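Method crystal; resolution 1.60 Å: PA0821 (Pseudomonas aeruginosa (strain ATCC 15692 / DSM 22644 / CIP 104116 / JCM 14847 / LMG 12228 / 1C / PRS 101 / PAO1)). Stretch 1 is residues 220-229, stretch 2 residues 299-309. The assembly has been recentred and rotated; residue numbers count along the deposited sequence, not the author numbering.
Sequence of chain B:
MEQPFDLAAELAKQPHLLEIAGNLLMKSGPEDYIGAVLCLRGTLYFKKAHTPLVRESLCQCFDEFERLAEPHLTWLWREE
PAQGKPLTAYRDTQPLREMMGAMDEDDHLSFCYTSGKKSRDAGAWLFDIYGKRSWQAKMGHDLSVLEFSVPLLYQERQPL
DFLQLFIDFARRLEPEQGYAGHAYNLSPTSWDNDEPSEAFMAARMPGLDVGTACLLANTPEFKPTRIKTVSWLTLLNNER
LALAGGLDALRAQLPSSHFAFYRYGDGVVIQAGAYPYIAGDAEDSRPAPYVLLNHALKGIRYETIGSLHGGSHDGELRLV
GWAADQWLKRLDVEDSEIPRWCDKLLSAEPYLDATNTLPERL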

# COMPACT_ATOMS: atom_id res chain seq x y z
N PRO B 220 10.06 -20.63 18.14
CA PRO B 220 9.09 -21.49 18.84
C PRO B 220 7.75 -21.57 18.13
O PRO B 220 7.07 -22.60 18.21
CB PRO B 220 8.95 -20.83 20.22
CG PRO B 220 10.16 -19.98 20.37
CD PRO B 220 10.52 -19.52 18.99
N GLU B 221 7.36 -20.51 17.42
CA GLU B 221 6.09 -20.52 16.71
C GLU B 221 6.05 -21.55 15.59
O GLU B 221 4.96 -21.98 15.20
CB GLU B 221 5.80 -19.12 16.15
CG GLU B 221 5.44 -18.07 17.20
CD GLU B 221 6.65 -17.30 17.74
OE1 GLU B 221 7.80 -17.76 17.58
OE2 GLU B 221 6.43 -16.21 18.32
N PHE B 222 7.21 -21.98 15.11
CA PHE B 222 7.23 -22.93 13.97
C PHE B 222 7.18 -24.40 14.43
O PHE B 222 7.05 -25.26 13.59
CB PHE B 222 8.44 -22.64 13.09
CG PHE B 222 8.14 -22.26 11.66
CD1 PHE B 222 7.36 -21.17 11.36
CD2 PHE B 222 8.67 -22.99 10.62
CE1 PHE B 222 7.10 -20.81 10.05
CE2 PHE B 222 8.39 -22.65 9.31
CZ PHE B 222 7.61 -21.56 9.03
N LYS B 223 7.24 -24.65 15.74
CA LYS B 223 7.25 -26.03 16.22
C LYS B 223 6.02 -26.84 15.82
O LYS B 223 6.19 -28.03 15.49
CB LYS B 223 7.41 -26.03 17.75
CG LYS B 223 8.62 -25.27 18.31
CD LYS B 223 9.82 -26.18 18.61
CE LYS B 223 10.77 -25.51 19.61
NZ LYS B 223 11.53 -24.36 19.03
N PRO B 224 4.79 -26.32 15.84
CA PRO B 224 3.64 -27.15 15.46
C PRO B 224 3.77 -27.72 14.05
O PRO B 224 4.44 -27.16 13.18
CB PRO B 224 2.46 -26.18 15.56
CG PRO B 224 2.86 -25.21 16.59
CD PRO B 224 4.34 -25.01 16.37
N THR B 225 3.11 -28.86 13.84
CA THR B 225 3.13 -29.56 12.55
C THR B 225 2.11 -28.89 11.63
O THR B 225 1.00 -29.38 11.39
CB THR B 225 2.84 -31.04 12.74
OG1 THR B 225 3.75 -31.57 13.71
CG2 THR B 225 3.02 -31.79 11.43
N ARG B 226 2.49 -27.71 11.12
CA ARG B 226 1.58 -26.83 10.41
C ARG B 226 2.33 -26.18 9.25
O ARG B 226 3.52 -26.41 9.06
CB ARG B 226 0.97 -25.80 11.36
CG ARG B 226 0.11 -26.44 12.43
CD ARG B 226 -0.77 -25.46 13.17
NE ARG B 226 -1.80 -26.19 13.89
CZ ARG B 226 -3.00 -25.69 14.18
NH1 ARG B 226 -3.31 -24.46 13.79
NH2 ARG B 226 -3.88 -26.42 14.84
N ILE B 227 1.62 -25.36 8.46
CA ILE B 227 2.22 -24.67 7.33
C ILE B 227 1.98 -23.17 7.44
O ILE B 227 1.01 -22.70 8.05
CB ILE B 227 1.70 -25.17 5.97
CG1 ILE B 227 0.19 -24.95 5.84
CG2 ILE B 227 2.08 -26.63 5.75
CD1 ILE B 227 -0.35 -25.27 4.47
N LYS B 228 2.89 -22.41 6.83
CA LYS B 228 2.78 -20.95 6.82
C LYS B 228 1.73 -20.47 5.83
O LYS B 228 0.91 -19.61 6.15
CB LYS B 228 4.14 -20.35 6.49
CG LYS B 228 4.15 -18.83 6.38
CD LYS B 228 5.40 -18.40 5.63
CE LYS B 228 5.40 -16.93 5.30
NZ LYS B 228 6.59 -16.58 4.45
N THR B 229 1.77 -21.00 4.61
CA THR B 229 0.95 -20.44 3.55
C THR B 229 0.85 -21.43 2.41
O THR B 229 1.71 -22.31 2.24
CB THR B 229 1.53 -19.11 3.03
OG1 THR B 229 0.63 -18.55 2.06
CG2 THR B 229 2.88 -19.35 2.36
N GLY B 299 -6.93 -25.68 8.11
CA GLY B 299 -6.91 -26.46 9.34
C GLY B 299 -5.52 -26.84 9.81
O GLY B 299 -5.35 -27.18 10.98
N ILE B 300 -4.53 -26.81 8.92
CA ILE B 300 -3.15 -27.09 9.30
C ILE B 300 -2.25 -25.87 9.13
O ILE B 300 -1.04 -26.00 9.00
CB ILE B 300 -2.59 -28.30 8.53
CG1 ILE B 300 -2.53 -28.04 7.01
CG2 ILE B 300 -3.39 -29.56 8.85
CD1 ILE B 300 -1.57 -28.96 6.26
N ARG B 301 -2.82 -24.67 9.14
CA ARG B 301 -2.04 -23.44 9.04
C ARG B 301 -1.61 -22.98 10.44
O ARG B 301 -2.37 -23.12 11.40
CB ARG B 301 -2.84 -22.34 8.35
CG ARG B 301 -2.03 -21.12 7.95
CD ARG B 301 -2.91 -20.14 7.20
NE ARG B 301 -3.93 -19.54 8.06
CZ ARG B 301 -5.16 -19.25 7.66
NH1 ARG B 301 -5.54 -19.52 6.42
NH2 ARG B 301 -6.03 -18.70 8.50
N TYR B 302 -0.40 -22.44 10.53
CA TYR B 302 0.04 -21.85 11.79
C TYR B 302 -0.93 -20.75 12.22
O TYR B 302 -1.38 -19.95 11.40
CB TYR B 302 1.45 -21.26 11.66
CG TYR B 302 2.57 -22.26 11.53
CD1 TYR B 302 2.99 -23.02 12.63
CD2 TYR B 302 3.24 -22.42 10.33
CE1 TYR B 302 4.02 -23.93 12.51
CE2 TYR B 302 4.28 -23.33 10.21
CZ TYR B 302 4.67 -24.08 11.30
OH TYR B 302 5.71 -24.98 11.17
N GLU B 303 -1.27 -20.73 13.51
CA GLU B 303 -2.10 -19.65 14.03
C GLU B 303 -1.32 -18.35 14.11
O GLU B 303 -1.89 -17.27 13.95
CB GLU B 303 -2.65 -20.03 15.40
CG GLU B 303 -3.32 -21.39 15.44
CD GLU B 303 -3.92 -21.72 16.79
OE1 GLU B 303 -3.50 -22.73 17.39
OE2 GLU B 303 -4.80 -20.97 17.24
N THR B 304 -0.02 -18.45 14.36
CA THR B 304 0.89 -17.31 14.36
C THR B 304 2.28 -17.82 14.02
O THR B 304 2.63 -18.96 14.34
CB THR B 304 0.89 -16.59 15.71
OG1 THR B 304 1.81 -15.49 15.67
CG2 THR B 304 1.29 -17.55 16.83
N ILE B 305 3.07 -16.98 13.35
CA ILE B 305 4.48 -17.26 13.13
C ILE B 305 5.37 -16.17 13.71
O ILE B 305 6.56 -16.11 13.39
CB ILE B 305 4.80 -17.49 11.64
CG1 ILE B 305 4.42 -16.26 10.80
CG2 ILE B 305 4.08 -18.74 11.11
CD1 ILE B 305 4.77 -16.43 9.33
N GLY B 306 4.82 -15.33 14.56
CA GLY B 306 5.56 -14.17 15.00
C GLY B 306 5.61 -13.11 13.93
O GLY B 306 4.91 -13.16 12.91
N SER B 307 6.47 -12.13 14.15
CA SER B 307 6.60 -11.04 13.20
C SER B 307 7.31 -11.50 11.93
O SER B 307 8.22 -12.33 11.97
CB SER B 307 7.34 -9.87 13.85
OG SER B 307 6.57 -9.36 14.92
N LEU B 308 6.85 -10.97 10.79
CA LEU B 308 7.48 -11.24 9.51
C LEU B 308 8.65 -10.30 9.24
O LEU B 308 9.56 -10.66 8.50
CB LEU B 308 6.45 -11.11 8.39
CG LEU B 308 5.46 -12.27 8.32
CD1 LEU B 308 4.21 -11.87 7.56
CD2 LEU B 308 6.13 -13.48 7.67
N HIS B 309 8.62 -9.11 9.84
CA HIS B 309 9.58 -8.05 9.59
C HIS B 309 10.20 -7.58 10.91
O HIS B 309 9.72 -7.92 11.99
CB HIS B 309 8.91 -6.86 8.89
CG HIS B 309 8.55 -7.12 7.46
ND1 HIS B 309 7.53 -6.47 6.81
CD2 HIS B 309 9.09 -7.98 6.56
CE1 HIS B 309 7.46 -6.91 5.56
NE2 HIS B 309 8.40 -7.82 5.39
O HOH W 1 2.44 -21.22 15.89

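Residues 220-229 open with a short 3-10 segment, Pro220 to Phe222, in which Lys223 N donates to Pro220 O (3.2 Å), and then run on as loop; residues 299-309 form no regular helix or strand at the contact. The backbones join at a single beta bridge between Ile227 and Arg301, whose CA atoms lie 4.8 Å apart. Ile227 makes both of its hydrogen bonds: its N donates to Ile300 O (2.8 Å) and its O accepts from Tyr302 N (2.9 Å), while Arg301 CA approaches the same Ile227 O at 3.3 Å in a CA-H...O contact. Farther along, one water donates to both Glu221 O and Thr304 O, 2.7 Å from each, linking carbonyls that cannot bond to each other.

Tyr302 is the centre of the side-chain packing. Phe222 lies over one face of its ring in an offset stack, centroids 4.6 Å apart and planes at 20°; Arg226 covers the opposite face, with Arg226 CB 3.7 Å from the Tyr302 ring centroid, nearly on the normal, as a CH-pi contact. The phenol is anchored at its tip, where Tyr302 OH donates to Phe222 O (2.8 Å), so stacking and hydrogen bonding hold the same pair. Beyond CB, Arg226 extends to the other backbone: NH1 donates to Arg301 O at 2.9 Å, near the guanidinium plane. Its salt bridge to Glu303 is long, 4.0 Å from Arg226 NH1 to Glu303 OE1, and the oxygen sits well out of that plane, leaving charge attraction without a directed N-H.

Ile305 CG2 meets the edge of the Phe222 ring, 3.8 Å from Phe222 CE1, and the aliphatic part of Lys228 continues this apolar patch, with Lys228 CG 3.9 Å from Ile305 CD1. At Gly306, phi is positive and a CB would jam against the preceding carbonyl; its N donates to Thr304 OG1 (3.2 Å).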